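Local coordinates for exopolysaccharide biosynthesis protein (Pantoea stewartii subsp. stewartii DC283, PDB 6TGF), which modifies the glycan of the bacterial biofilm, probably by hydrolysis, and carries a bacteriophage tailspike-like parallel beta-helix, at residues B[54-57]-B[63-66]; B[73-78]-B[83-88]; B[88-93]-B[98-103]; B[130-135]-B[139-144]; B[186-191]-B[224-229]. One frame throughout, in Å; residues are numbered along the deposited sequence.

Contact 1: B[54-57]-B[63-66]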
# COMPACT_ATOMS: atom_id res chain seq x y z
N GLU B 54 46.44 36.06 -0.73
CA GLU B 54 45.33 35.14 -1.10
C GLU B 54 44.91 35.37 -2.56
O GLU B 54 44.48 34.39 -3.20
CB GLU B 54 44.13 35.33 -0.17
CG GLU B 54 44.30 34.68 1.19
CD GLU B 54 45.09 35.49 2.21
OE1 GLU B 54 45.10 36.73 2.10
OE2 GLU B 54 45.68 34.87 3.11
N ASN B 55 45.02 36.60 -3.07
CA ASN B 55 44.67 36.98 -4.46
C ASN B 55 45.71 36.40 -5.44
O ASN B 55 45.32 36.12 -6.59
CB ASN B 55 44.54 38.49 -4.63
CG ASN B 55 43.30 39.05 -3.96
OD1 ASN B 55 43.38 39.61 -2.87
ND2 ASN B 55 42.15 38.88 -4.59
N VAL B 56 46.96 36.25 -5.00
CA VAL B 56 48.08 35.65 -5.80
C VAL B 56 47.89 34.13 -5.83
O VAL B 56 47.97 33.55 -6.93
CB VAL B 56 49.46 36.04 -5.24
CG1 VAL B 56 50.60 35.42 -6.03
CG2 VAL B 56 49.64 37.55 -5.15
N TYR B 57 47.66 33.52 -4.67
CA TYR B 57 47.37 32.07 -4.50
C TYR B 57 46.11 31.69 -5.28
O TYR B 57 46.03 30.55 -5.77
CB TYR B 57 47.21 31.71 -3.02
CG TYR B 57 48.49 31.71 -2.21
CD1 TYR B 57 49.47 30.75 -2.43
CD2 TYR B 57 48.71 32.64 -1.21
CE1 TYR B 57 50.64 30.73 -1.68
CE2 TYR B 57 49.88 32.64 -0.46
CZ TYR B 57 50.84 31.67 -0.70
OH TYR B 57 51.99 31.66 0.04
N PHE B 63 49.63 31.52 -14.40
CA PHE B 63 49.58 33.01 -14.36
C PHE B 63 50.70 33.53 -13.46
O PHE B 63 51.50 34.37 -13.92
CB PHE B 63 48.21 33.49 -13.88
CG PHE B 63 47.93 34.95 -14.13
CD1 PHE B 63 48.34 35.91 -13.22
CD2 PHE B 63 47.25 35.36 -15.27
CE1 PHE B 63 48.09 37.25 -13.45
CE2 PHE B 63 47.00 36.70 -15.49
CZ PHE B 63 47.42 37.65 -14.58
N TRP B 64 50.76 33.04 -12.21
CA TRP B 64 51.82 33.34 -11.21
C TRP B 64 53.20 33.24 -11.88
O TRP B 64 53.95 34.24 -11.86
CB TRP B 64 51.71 32.38 -10.01
CG TRP B 64 52.53 32.75 -8.81
CD1 TRP B 64 53.67 33.51 -8.78
CD2 TRP B 64 52.28 32.35 -7.45
NE1 TRP B 64 54.13 33.61 -7.50
CE2 TRP B 64 53.31 32.91 -6.66
CE3 TRP B 64 51.30 31.57 -6.83
CZ2 TRP B 64 53.37 32.72 -5.28
CZ3 TRP B 64 51.37 31.38 -5.46
CH2 TRP B 64 52.39 31.95 -4.70
N GLN B 65 53.48 32.08 -12.48
CA GLN B 65 54.82 31.69 -13.01
C GLN B 65 55.19 32.53 -14.24
O GLN B 65 56.38 32.88 -14.36
CB GLN B 65 54.83 30.20 -13.36
CG GLN B 65 55.22 29.30 -12.19
CD GLN B 65 56.70 29.32 -11.89
OE1 GLN B 65 57.13 28.98 -10.78
NE2 GLN B 65 57.50 29.72 -12.86
N ASN B 66 54.23 32.82 -15.13
CA ASN B 66 54.51 33.28 -16.52
C ASN B 66 54.14 34.76 -16.70
O ASN B 66 54.96 35.49 -17.29
CB ASN B 66 53.80 32.40 -17.55
CG ASN B 66 54.30 30.97 -17.54
OD1 ASN B 66 55.49 30.73 -17.33
ND2 ASN B 66 53.41 30.03 -17.78

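Contact 2: B[73-78]-B[83-88]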
# COMPACT_ATOMS: atom_id res chain seq x y z
N ILE B 73 45.06 50.95 -10.63
CA ILE B 73 43.92 51.17 -9.69
C ILE B 73 43.48 52.63 -9.85
O ILE B 73 44.23 53.52 -9.41
CB ILE B 73 44.31 50.85 -8.23
CG1 ILE B 73 45.14 49.56 -8.11
CG2 ILE B 73 43.08 50.80 -7.34
CD1 ILE B 73 44.41 48.30 -8.52
N GLY B 74 42.31 52.85 -10.47
CA GLY B 74 41.81 54.19 -10.82
C GLY B 74 40.49 54.51 -10.14
O GLY B 74 39.93 53.61 -9.47
N ARG B 75 40.00 55.74 -10.31
CA ARG B 75 38.72 56.23 -9.74
C ARG B 75 37.56 55.42 -10.34
O ARG B 75 37.61 55.13 -11.55
CB ARG B 75 38.51 57.72 -10.06
CG ARG B 75 37.35 58.35 -9.29
CD ARG B 75 36.92 59.69 -9.84
NE ARG B 75 37.91 60.28 -10.73
CZ ARG B 75 37.80 60.36 -12.06
NH1 ARG B 75 36.72 59.91 -12.68
NH2 ARG B 75 38.78 60.91 -12.75
N ALA B 76 36.57 55.08 -9.51
CA ALA B 76 35.34 54.36 -9.91
C ALA B 76 34.62 55.18 -10.99
O ALA B 76 34.32 56.36 -10.74
CB ALA B 76 34.46 54.12 -8.71
N GLY B 77 34.38 54.56 -12.16
CA GLY B 77 33.64 55.15 -13.29
C GLY B 77 34.54 55.59 -14.43
O GLY B 77 34.02 56.24 -15.37
N SER B 78 35.84 55.26 -14.38
CA SER B 78 36.87 55.70 -15.36
C SER B 78 37.71 54.50 -15.84
O SER B 78 37.72 53.47 -15.14
CB SER B 78 37.75 56.76 -14.77
OG SER B 78 38.60 56.22 -13.77
N PRO B 83 45.37 59.20 -18.27
CA PRO B 83 45.91 60.28 -17.44
C PRO B 83 44.89 60.95 -16.51
O PRO B 83 43.83 61.32 -16.98
CB PRO B 83 46.44 61.32 -18.45
CG PRO B 83 45.84 60.92 -19.79
CD PRO B 83 45.63 59.42 -19.70
N GLY B 84 45.24 61.09 -15.23
CA GLY B 84 44.43 61.78 -14.20
C GLY B 84 43.31 60.91 -13.66
O GLY B 84 42.35 61.49 -13.10
N ASN B 85 43.42 59.59 -13.79
CA ASN B 85 42.39 58.60 -13.34
C ASN B 85 42.95 57.71 -12.22
O ASN B 85 42.13 57.07 -11.55
CB ASN B 85 41.87 57.76 -14.51
CG ASN B 85 40.96 58.55 -15.44
OD1 ASN B 85 40.63 59.70 -15.17
ND2 ASN B 85 40.56 57.93 -16.54
N GLN B 86 44.27 57.66 -12.03
CA GLN B 86 44.94 56.82 -10.99
C GLN B 86 44.66 57.41 -9.61
O GLN B 86 44.87 58.63 -9.43
CB GLN B 86 46.45 56.74 -11.23
CG GLN B 86 46.85 55.96 -12.48
CD GLN B 86 46.83 56.80 -13.73
OE1 GLN B 86 47.21 57.97 -13.74
NE2 GLN B 86 46.38 56.20 -14.82
N ILE B 87 44.19 56.58 -8.67
CA ILE B 87 43.96 56.95 -7.24
C ILE B 87 45.12 56.42 -6.41
O ILE B 87 45.82 55.50 -6.83
CB ILE B 87 42.59 56.44 -6.73
CG1 ILE B 87 42.50 54.91 -6.72
CG2 ILE B 87 41.46 57.07 -7.53
CD1 ILE B 87 41.40 54.37 -5.83
N PRO B 88 45.39 56.98 -5.20
CA PRO B 88 46.51 56.52 -4.38
C PRO B 88 46.35 55.06 -3.93
O PRO B 88 45.28 54.70 -3.46
CB PRO B 88 46.52 57.48 -3.17
CG PRO B 88 45.13 58.09 -3.15
CD PRO B 88 44.66 58.10 -4.58

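Contact 3: B[88-93]-B[98-103]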
# COMPACT_ATOMS: atom_id res chain seq x y z
N PRO B 88 45.39 56.98 -5.20
CA PRO B 88 46.51 56.52 -4.38
C PRO B 88 46.35 55.06 -3.93
O PRO B 88 45.28 54.70 -3.46
CB PRO B 88 46.52 57.48 -3.17
CG PRO B 88 45.13 58.09 -3.15
CD PRO B 88 44.66 58.10 -4.58
N VAL B 89 47.40 54.26 -4.12
CA VAL B 89 47.52 52.85 -3.66
C VAL B 89 48.73 52.76 -2.72
O VAL B 89 49.79 53.30 -3.08
CB VAL B 89 47.68 51.88 -4.85
CG1 VAL B 89 47.63 50.42 -4.40
CG2 VAL B 89 46.64 52.13 -5.93
N PHE B 90 48.56 52.12 -1.57
CA PHE B 90 49.60 51.96 -0.52
C PHE B 90 49.96 50.48 -0.38
O PHE B 90 49.04 49.65 -0.18
CB PHE B 90 49.11 52.57 0.80
CG PHE B 90 48.51 53.94 0.66
CD1 PHE B 90 49.31 55.06 0.54
CD2 PHE B 90 47.13 54.11 0.61
CE1 PHE B 90 48.75 56.32 0.40
CE2 PHE B 90 46.58 55.37 0.47
CZ PHE B 90 47.39 56.47 0.36
N LEU B 91 51.25 50.16 -0.50
CA LEU B 91 51.81 48.81 -0.25
C LEU B 91 52.12 48.67 1.24
O LEU B 91 52.98 49.44 1.73
CB LEU B 91 53.06 48.60 -1.10
CG LEU B 91 53.81 47.29 -0.86
CD1 LEU B 91 52.97 46.08 -1.25
CD2 LEU B 91 55.14 47.27 -1.61
N ARG B 92 51.45 47.75 1.92
CA ARG B 92 51.75 47.35 3.33
C ARG B 92 52.77 46.21 3.31
O ARG B 92 52.55 45.25 2.54
CB ARG B 92 50.46 46.93 4.05
CG ARG B 92 50.67 46.43 5.47
CD ARG B 92 49.36 45.99 6.09
NE ARG B 92 48.99 44.64 5.68
CZ ARG B 92 47.78 44.11 5.84
NH1 ARG B 92 46.80 44.82 6.38
NH2 ARG B 92 47.55 42.87 5.44
N ASP B 93 53.82 46.30 4.12
CA ASP B 93 54.92 45.30 4.18
C ASP B 93 54.70 44.37 5.38
O ASP B 93 53.70 44.56 6.11
CB ASP B 93 56.30 45.98 4.20
CG ASP B 93 56.63 46.77 5.46
OD1 ASP B 93 55.91 46.63 6.46
OD2 ASP B 93 57.64 47.51 5.42
N LEU B 98 53.63 51.27 5.80
CA LEU B 98 52.90 51.69 4.58
C LEU B 98 53.77 52.64 3.76
O LEU B 98 54.34 53.58 4.35
CB LEU B 98 51.59 52.37 4.99
CG LEU B 98 50.64 51.51 5.80
CD1 LEU B 98 49.88 52.35 6.81
CD2 LEU B 98 49.68 50.75 4.90
N ALA B 99 53.87 52.41 2.45
CA ALA B 99 54.47 53.32 1.46
C ALA B 99 53.52 53.43 0.26
O ALA B 99 52.97 52.38 -0.15
CB ALA B 99 55.83 52.82 1.05
N GLN B 100 53.30 54.64 -0.25
CA GLN B 100 52.48 54.86 -1.48
C GLN B 100 53.33 54.48 -2.69
O GLN B 100 54.42 55.07 -2.86
CB GLN B 100 52.00 56.31 -1.58
CG GLN B 100 50.95 56.49 -2.67
CD GLN B 100 50.47 57.92 -2.79
OE1 GLN B 100 50.65 58.74 -1.90
NE2 GLN B 100 49.84 58.22 -3.92
N ILE B 101 52.86 53.52 -3.49
CA ILE B 101 53.58 52.98 -4.67
C ILE B 101 53.17 53.77 -5.91
O ILE B 101 52.03 54.29 -5.94
CB ILE B 101 53.37 51.45 -4.83
CG1 ILE B 101 51.91 51.02 -4.72
CG2 ILE B 101 54.24 50.69 -3.84
CD1 ILE B 101 51.13 51.15 -5.99
N THR B 102 54.08 53.91 -6.88
CA THR B 102 53.86 54.60 -8.18
C THR B 102 53.19 53.64 -9.16
O THR B 102 53.67 52.49 -9.28
CB THR B 102 55.18 55.14 -8.76
OG1 THR B 102 56.20 54.18 -8.49
CG2 THR B 102 55.58 56.48 -8.18
N GLN B 103 52.13 54.09 -9.84
CA GLN B 103 51.40 53.31 -10.87
C GLN B 103 51.98 53.65 -12.25
O GLN B 103 52.50 54.75 -12.44
CB GLN B 103 49.91 53.61 -10.79
CG GLN B 103 49.31 53.30 -9.42
CD GLN B 103 47.81 53.24 -9.46
OE1 GLN B 103 47.21 52.55 -10.28
NE2 GLN B 103 47.17 53.98 -8.56
O HOH W 1 49.62 55.46 -5.49

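Contact 4: B[130-135]-B[139-144]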
# COMPACT_ATOMS: atom_id res chain seq x y z
N MET B 130 39.75 49.21 -12.10
CA MET B 130 40.95 48.34 -12.16
C MET B 130 41.20 47.92 -13.62
O MET B 130 40.24 47.47 -14.27
CB MET B 130 40.79 47.11 -11.28
CG MET B 130 42.09 46.35 -11.06
SD MET B 130 41.83 44.78 -10.20
CE MET B 130 41.89 45.33 -8.50
N ALA B 131 42.44 48.07 -14.08
CA ALA B 131 42.89 47.72 -15.45
C ALA B 131 44.18 46.90 -15.37
O ALA B 131 45.09 47.30 -14.62
CB ALA B 131 43.08 48.97 -16.26
N LEU B 132 44.24 45.78 -16.10
CA LEU B 132 45.44 44.91 -16.22
C LEU B 132 45.81 44.78 -17.70
O LEU B 132 44.94 44.37 -18.50
CB LEU B 132 45.14 43.54 -15.60
CG LEU B 132 46.29 42.55 -15.60
CD1 LEU B 132 47.45 43.03 -14.74
CD2 LEU B 132 45.82 41.18 -15.13
N GLU B 133 47.05 45.15 -18.04
CA GLU B 133 47.69 44.87 -19.36
C GLU B 133 48.82 43.87 -19.15
O GLU B 133 49.39 43.85 -18.04
CB GLU B 133 48.26 46.15 -19.98
CG GLU B 133 47.21 47.14 -20.44
CD GLU B 133 47.75 48.31 -21.24
OE1 GLU B 133 48.96 48.58 -21.16
OE2 GLU B 133 46.95 48.96 -21.96
N ASP B 134 49.13 43.07 -20.18
CA ASP B 134 50.36 42.23 -20.24
C ASP B 134 51.52 43.13 -20.68
O ASP B 134 51.26 44.31 -21.01
CB ASP B 134 50.17 41.00 -21.13
CG ASP B 134 49.99 41.28 -22.61
OD1 ASP B 134 49.97 42.47 -22.98
OD2 ASP B 134 49.89 40.31 -23.38
N SER B 135 52.74 42.60 -20.70
CA SER B 135 53.99 43.35 -21.05
C SER B 135 53.93 43.84 -22.51
O SER B 135 54.70 44.76 -22.84
CB SER B 135 55.21 42.51 -20.79
OG SER B 135 55.27 41.40 -21.67
N THR B 139 45.19 44.43 -23.17
CA THR B 139 44.35 44.53 -21.95
C THR B 139 43.77 43.15 -21.62
O THR B 139 43.18 42.52 -22.52
CB THR B 139 43.24 45.57 -22.10
OG1 THR B 139 42.56 45.33 -23.34
CG2 THR B 139 43.75 46.99 -22.07
N VAL B 140 43.92 42.71 -20.36
CA VAL B 140 43.30 41.47 -19.80
C VAL B 140 41.93 41.86 -19.24
O VAL B 140 40.93 41.26 -19.65
CB VAL B 140 44.20 40.82 -18.73
CG1 VAL B 140 43.65 39.47 -18.28
CG2 VAL B 140 45.64 40.66 -19.21
N PHE B 141 41.91 42.84 -18.32
CA PHE B 141 40.69 43.53 -17.82
C PHE B 141 40.72 45.01 -18.21
O PHE B 141 41.82 45.55 -18.44
CB PHE B 141 40.57 43.51 -16.29
CG PHE B 141 40.90 42.22 -15.60
CD1 PHE B 141 40.04 41.13 -15.66
CD2 PHE B 141 42.04 42.11 -14.82
CE1 PHE B 141 40.34 39.95 -14.99
CE2 PHE B 141 42.34 40.93 -14.15
CZ PHE B 141 41.49 39.85 -14.24
N ASN B 142 39.54 45.63 -18.25
CA ASN B 142 39.35 47.10 -18.21
C ASN B 142 38.00 47.37 -17.53
O ASN B 142 37.00 47.56 -18.25
CB ASN B 142 39.45 47.74 -19.60
CG ASN B 142 39.38 49.25 -19.56
OD1 ASN B 142 39.64 49.87 -18.53
ND2 ASN B 142 39.05 49.86 -20.69
N ILE B 143 37.98 47.36 -16.20
CA ILE B 143 36.75 47.45 -15.36
C ILE B 143 36.67 48.86 -14.79
O ILE B 143 37.52 49.27 -14.00
CB ILE B 143 36.76 46.37 -14.26
CG1 ILE B 143 36.92 44.97 -14.85
CG2 ILE B 143 35.52 46.48 -13.39
CD1 ILE B 143 37.38 43.93 -13.85
N PRO B 144 35.63 49.65 -15.15
CA PRO B 144 35.51 51.03 -14.69
C PRO B 144 35.05 51.14 -13.22
O PRO B 144 35.32 52.15 -12.61
CB PRO B 144 34.45 51.62 -15.63
CG PRO B 144 33.58 50.44 -15.99
CD PRO B 144 34.51 49.25 -16.03

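Contact 5: B[186-191]-B[224-229]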
# COMPACT_ATOMS: atom_id res chain seq x y z
N ALA B 186 33.12 38.17 -9.99
CA ALA B 186 34.36 37.39 -10.21
C ALA B 186 34.10 35.93 -9.82
O ALA B 186 33.60 35.69 -8.71
CB ALA B 186 35.49 37.98 -9.41
N LYS B 187 34.43 34.99 -10.72
CA LYS B 187 34.18 33.54 -10.53
C LYS B 187 35.43 32.88 -9.96
O LYS B 187 36.55 33.23 -10.39
CB LYS B 187 33.76 32.88 -11.85
CG LYS B 187 32.40 33.32 -12.37
CD LYS B 187 31.91 32.54 -13.57
CE LYS B 187 31.06 33.38 -14.50
NZ LYS B 187 30.13 32.54 -15.29
N ILE B 188 35.24 31.96 -9.01
CA ILE B 188 36.32 31.16 -8.36
C ILE B 188 35.84 29.72 -8.23
O ILE B 188 34.61 29.50 -8.27
CB ILE B 188 36.73 31.79 -7.01
CG1 ILE B 188 38.19 31.52 -6.67
CG2 ILE B 188 35.81 31.36 -5.88
CD1 ILE B 188 39.18 32.25 -7.55
N LYS B 189 36.77 28.77 -8.11
CA LYS B 189 36.49 27.32 -8.04
C LYS B 189 37.04 26.78 -6.71
O LYS B 189 38.27 26.73 -6.56
CB LYS B 189 37.12 26.63 -9.26
CG LYS B 189 36.43 25.35 -9.71
CD LYS B 189 36.97 24.12 -9.03
CE LYS B 189 36.05 22.93 -9.18
NZ LYS B 189 35.78 22.62 -10.60
N LEU B 190 36.16 26.43 -5.77
CA LEU B 190 36.53 25.83 -4.46
C LEU B 190 36.70 24.32 -4.64
O LEU B 190 35.71 23.65 -4.97
CB LEU B 190 35.45 26.15 -3.42
CG LEU B 190 35.72 25.63 -2.00
CD1 LEU B 190 36.96 26.28 -1.40
CD2 LEU B 190 34.52 25.86 -1.10
N LYS B 191 37.93 23.81 -4.44
CA LYS B 191 38.28 22.37 -4.60
C LYS B 191 37.43 21.54 -3.63
O LYS B 191 36.89 20.50 -4.06
CB LYS B 191 39.78 22.16 -4.34
CG LYS B 191 40.27 20.73 -4.55
CD LYS B 191 41.58 20.42 -3.86
CE LYS B 191 41.67 19.01 -3.33
NZ LYS B 191 40.85 18.83 -2.11
N PHE B 224 33.19 41.54 2.04
CA PHE B 224 32.92 40.73 0.82
C PHE B 224 32.35 39.36 1.22
O PHE B 224 32.40 39.00 2.41
CB PHE B 224 34.20 40.55 -0.01
CG PHE B 224 35.26 39.70 0.65
CD1 PHE B 224 35.24 38.32 0.54
CD2 PHE B 224 36.27 40.29 1.40
CE1 PHE B 224 36.22 37.54 1.14
CE2 PHE B 224 37.24 39.51 2.00
CZ PHE B 224 37.22 38.14 1.88
N HIS B 225 31.85 38.63 0.23
CA HIS B 225 31.37 37.23 0.36
C HIS B 225 31.43 36.52 -0.99
O HIS B 225 31.60 37.21 -2.02
CB HIS B 225 29.96 37.19 0.98
CG HIS B 225 28.86 37.50 0.03
ND1 HIS B 225 28.39 38.79 -0.17
CD2 HIS B 225 28.12 36.71 -0.78
CE1 HIS B 225 27.42 38.77 -1.05
NE2 HIS B 225 27.24 37.51 -1.45
N TRP B 226 31.31 35.19 -0.97
CA TRP B 226 31.20 34.32 -2.17
C TRP B 226 29.88 33.55 -2.09
O TRP B 226 29.61 32.94 -1.03
CB TRP B 226 32.40 33.37 -2.25
CG TRP B 226 33.72 34.06 -2.37
CD1 TRP B 226 34.52 34.46 -1.34
CD2 TRP B 226 34.40 34.43 -3.58
NE1 TRP B 226 35.65 35.05 -1.83
CE2 TRP B 226 35.61 35.05 -3.20
CE3 TRP B 226 34.11 34.30 -4.94
CZ2 TRP B 226 36.52 35.54 -4.13
CZ3 TRP B 226 35.01 34.78 -5.86
CH2 TRP B 226 36.20 35.39 -5.46
N ARG B 227 29.08 33.59 -3.16
CA ARG B 227 27.78 32.88 -3.27
C ARG B 227 27.97 31.65 -4.15
O ARG B 227 28.47 31.80 -5.29
CB ARG B 227 26.70 33.83 -3.81
CG ARG B 227 25.36 33.17 -4.11
CD ARG B 227 24.19 34.14 -4.11
NE ARG B 227 24.60 35.54 -4.15
CZ ARG B 227 24.35 36.46 -3.22
NH1 ARG B 227 23.65 36.17 -2.13
NH2 ARG B 227 24.80 37.70 -3.38
N ARG B 228 27.62 30.47 -3.63
CA ARG B 228 27.69 29.17 -4.36
C ARG B 228 26.76 29.24 -5.57
O ARG B 228 25.61 29.72 -5.41
CB ARG B 228 27.30 28.02 -3.43
CG ARG B 228 27.50 26.64 -4.05
CD ARG B 228 27.12 25.51 -3.11
NE ARG B 228 28.19 24.53 -3.02
CZ ARG B 228 29.06 24.42 -2.02
NH1 ARG B 228 28.99 25.21 -0.97
NH2 ARG B 228 29.99 23.49 -2.08
N VAL B 229 27.23 28.78 -6.73
CA VAL B 229 26.40 28.61 -7.96
C VAL B 229 25.64 27.29 -7.82
O VAL B 229 26.28 26.22 -7.94
CB VAL B 229 27.24 28.66 -9.25
CG1 VAL B 229 26.39 28.48 -10.49
CG2 VAL B 229 28.06 29.94 -9.35

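Contact 1: B[54-57]-B[63-66]
Trp64 meets two neighbours from helix 53-57 in two quite different ways: Val56 sits over a face of its indole, and Tyr57 lies at its rim. The Val56 approach is nearly head-on. Its CG1 methyl stands 3.7 Å from the centroid of the Trp64 six-membered ring and only 10° off the ring normal, a CH-pi contact made at about a right angle between the two side chains. The same methyl is 3.7 Å from Trp64 CE2, at the junction of the two rings. Tyr57 instead runs alongside the tryptophan and points the same way. Here the outer edge of the indole, CZ3 and CH2, turns toward the phenol face in an offset edge-to-face pair, with planes at 81° and centroids 5.3 Å apart. CZ3 of Trp64 comes to 3.6 Å from Tyr57 CD1, while CH2 of Trp64 lies 3.7 Å from Tyr57 CE1. Two short helices, 53-57 and 61-66, are joined in this way within the head-binding region, and helix 109-117 packs beside them, Val116 touching both Val56 and Tyr57. The bond from Trp64 NE1 to Asp113 OD1 on that helix should help set the rotation of the indole. The ring reaches across to helix 53-57 because Trp64 CG is anti to the backbone N (chi1 -168°). A tetraethylene glycol, probably from the crystallisation liquor, lies about 4 Å from the Val56 side chain.

Contact 2: B[73-78]-B[83-88]
Asn85 lies against Ser78 and Arg75, and its side chain meets something at every step. CB is 3.7 Å from Ser78 OG. One bond on, CG lies at much the same distance from both side-chain atoms of that serine. At the tip the amide divides: ND2 passes 3.5 Å from Ser78 CB and gives its hydrogen bond to Asp79 O, whereas OD1 lies 3.3 Å from Arg75 NH2, the amide and guanidinium planes 85° apart. After strand 69-74 the chain folds through a type II beta turn from Arg75 to Ser78, with Gly77 supplying the positive phi (104°), then comes back to form a single bridge between Gly74 and Gln86. Two hydrogen bonds flank that bridge, Arg75 N to Asn85 O at 2.8 Å and Ile87 N to Ile73 O at 3.1 Å. Within the turn, Ser78 OG donates to Arg75 O at 2.7 Å. Past the bridge Ile87 packs by separate branches: CG2 lies 3.9 Å from Arg75 CB, and CG1 faces Ile73 CG2 at 4.2 Å.

Contact 3: B[88-93]-B[98-103]
The Phe90 ring and the Gln100 amide cross obliquely, their planes 66° apart. CD1 and CE1 of the ring do the touching: Phe90 CD1 is 3.6 Å from Gln100 CB, and CE1 of Phe90 runs beside the next carbon, CG. Gln100 is fully extended, so its amide carries on past the ring until NE2 lies 3.5 Å from Pro88 CB. There it gives a hydrogen bond to a water, which also accepts from Val89 N and donates to Ile101 O. This is the hairpin of strands 89-92 and 98-101, two inner strands of a five-stranded antiparallel sheet. Leu91 and Ala99 form a hydrogen-bonded pair, with Leu91 N to Ala99 O at 2.8 Å and Ala99 N to Leu91 O at 3.2 Å; Ile101 N bonds to Val89 O at 3.1 Å. On the face opposite Phe90, Ile101 straddles two partners. CG1 stands between its own backbone N and carbonyl carbon (chi1 48°), sending CD1 to 3.7 Å from Val89 CB while CG2 rests 3.6 Å from Leu91 CB. The packing among Val89, Leu91 and Ile101 is thus aliphatic, whereas Phe90 meets the carbons of a glutamine whose amide reaches the water, and that water adds to the direct bond between Val89 and Ile101.

Contact 4: B[130-135]-B[139-144]
A classic beta bulge interrupts the antiparallel hairpin of strands 129-134 and 139-143, where Val140 and Phe141 both face Leu132. Leu132 O receives two backbone N-H groups at the bulge, Val140 N at 2.7 Å and, weakly, Phe141 N at 3.4 Å. Beyond it the ladder is regular: Met130 and Ile143 form a hydrogen-bonded pair, with Met130 N to Ile143 O at 2.9 Å and the return bond, Ile143 N to Met130 O, at 3.0 Å. The extra residue puts two side chains beside one leucine. Val140 and Phe141 each lie beside Leu132, pointing the same way as it does. Leu132 CG is anti to its own N (chi1 -178°), which brings CD2 within 4.0 Å of Val140 CB and also up to CD2 and CE2 of Phe141. On the other face Thr139 CG2 lies against Glu133 CG and OE2, and the carboxylate of Glu133 continues to a salt bridge with Arg81. Strand 139-143 is the outermost of its sheet within the chain, and Thr139 O accepts a hydrogen bond from Asn66 ND2 of a neighbouring subunit. Leu132 CB lies 3.5 Å from Phe141 CD2, and Leu132 CD2 is 3.6 Å from Phe141 CE2.

Contact 5: B[186-191]-B[224-229]
Ile188 and Trp226 carry this buried contact, chiefly through a CH-pi interaction. The CG2 methyl of Ile188 lies over one face of the indole, 3.8 Å from the centroid of the Trp226 six-membered ring and 27° off its normal, so it sits toward the rim and not over the middle. Trp226 CZ3 and CE3 both lie 3.5 Å from it, and the CB of Ile188 follows at 3.6 Å from that same CZ3. The branching of the isoleucine explains the choice of methyl: CG1 is anti to the backbone N (chi1 -151°), which puts CG2 between the backbone N and the carbonyl carbon, over the ring.

The second kind of contact is between backbone and ring. Ala186 O approaches Trp226 CZ3 to 3.3 Å, obliquely to the indole, so CZ3 is met by both a methyl and a carbonyl oxygen, from residues two apart in segment 186-191.

Backbone pairing is indirect. Strands 187-190 and 224-228 belong to one mixed sheet but are separated in it by strand 202-207, to which Ile188 is hydrogen-bonded through Phe204; the two side chains therefore reach past the middle strand to find each other.

As for polar bonding, the indole N-H is used outside the contact: Trp226 NE1 donates to Thr179 O, while Pro181 packs against the same side chain. The joining of these two strands is thus essentially apolar, with the single polar atom of the buried indole satisfied by a backbone carbonyl, which should also limit how the ring can turn about its bonds.

Contacts 1 to 4 all fall in the head-binding region, whereas contact 5 lies in a separate sheet nearer the beta-helix, its centre about 17 Å from that of contact 1. Contacts 2 and 3 share Pro88 and are tied by Ile73 N to Gln103 OE1 at 2.7 Å; contacts 2 and 4 meet through neighbouring strands of one sheet and a probable bond from Gly77 N to Pro144 O. Contact 1 packs on contact 4 by Phe63 CZ to Leu132 CD2, 3.9 Å apart. Tetraethylene glycol is bound near each of Val56 and Leu132. Contacts 1 and 4 both lie at subunit boundaries: Asn66 packs on Gln138 of a neighbouring subunit.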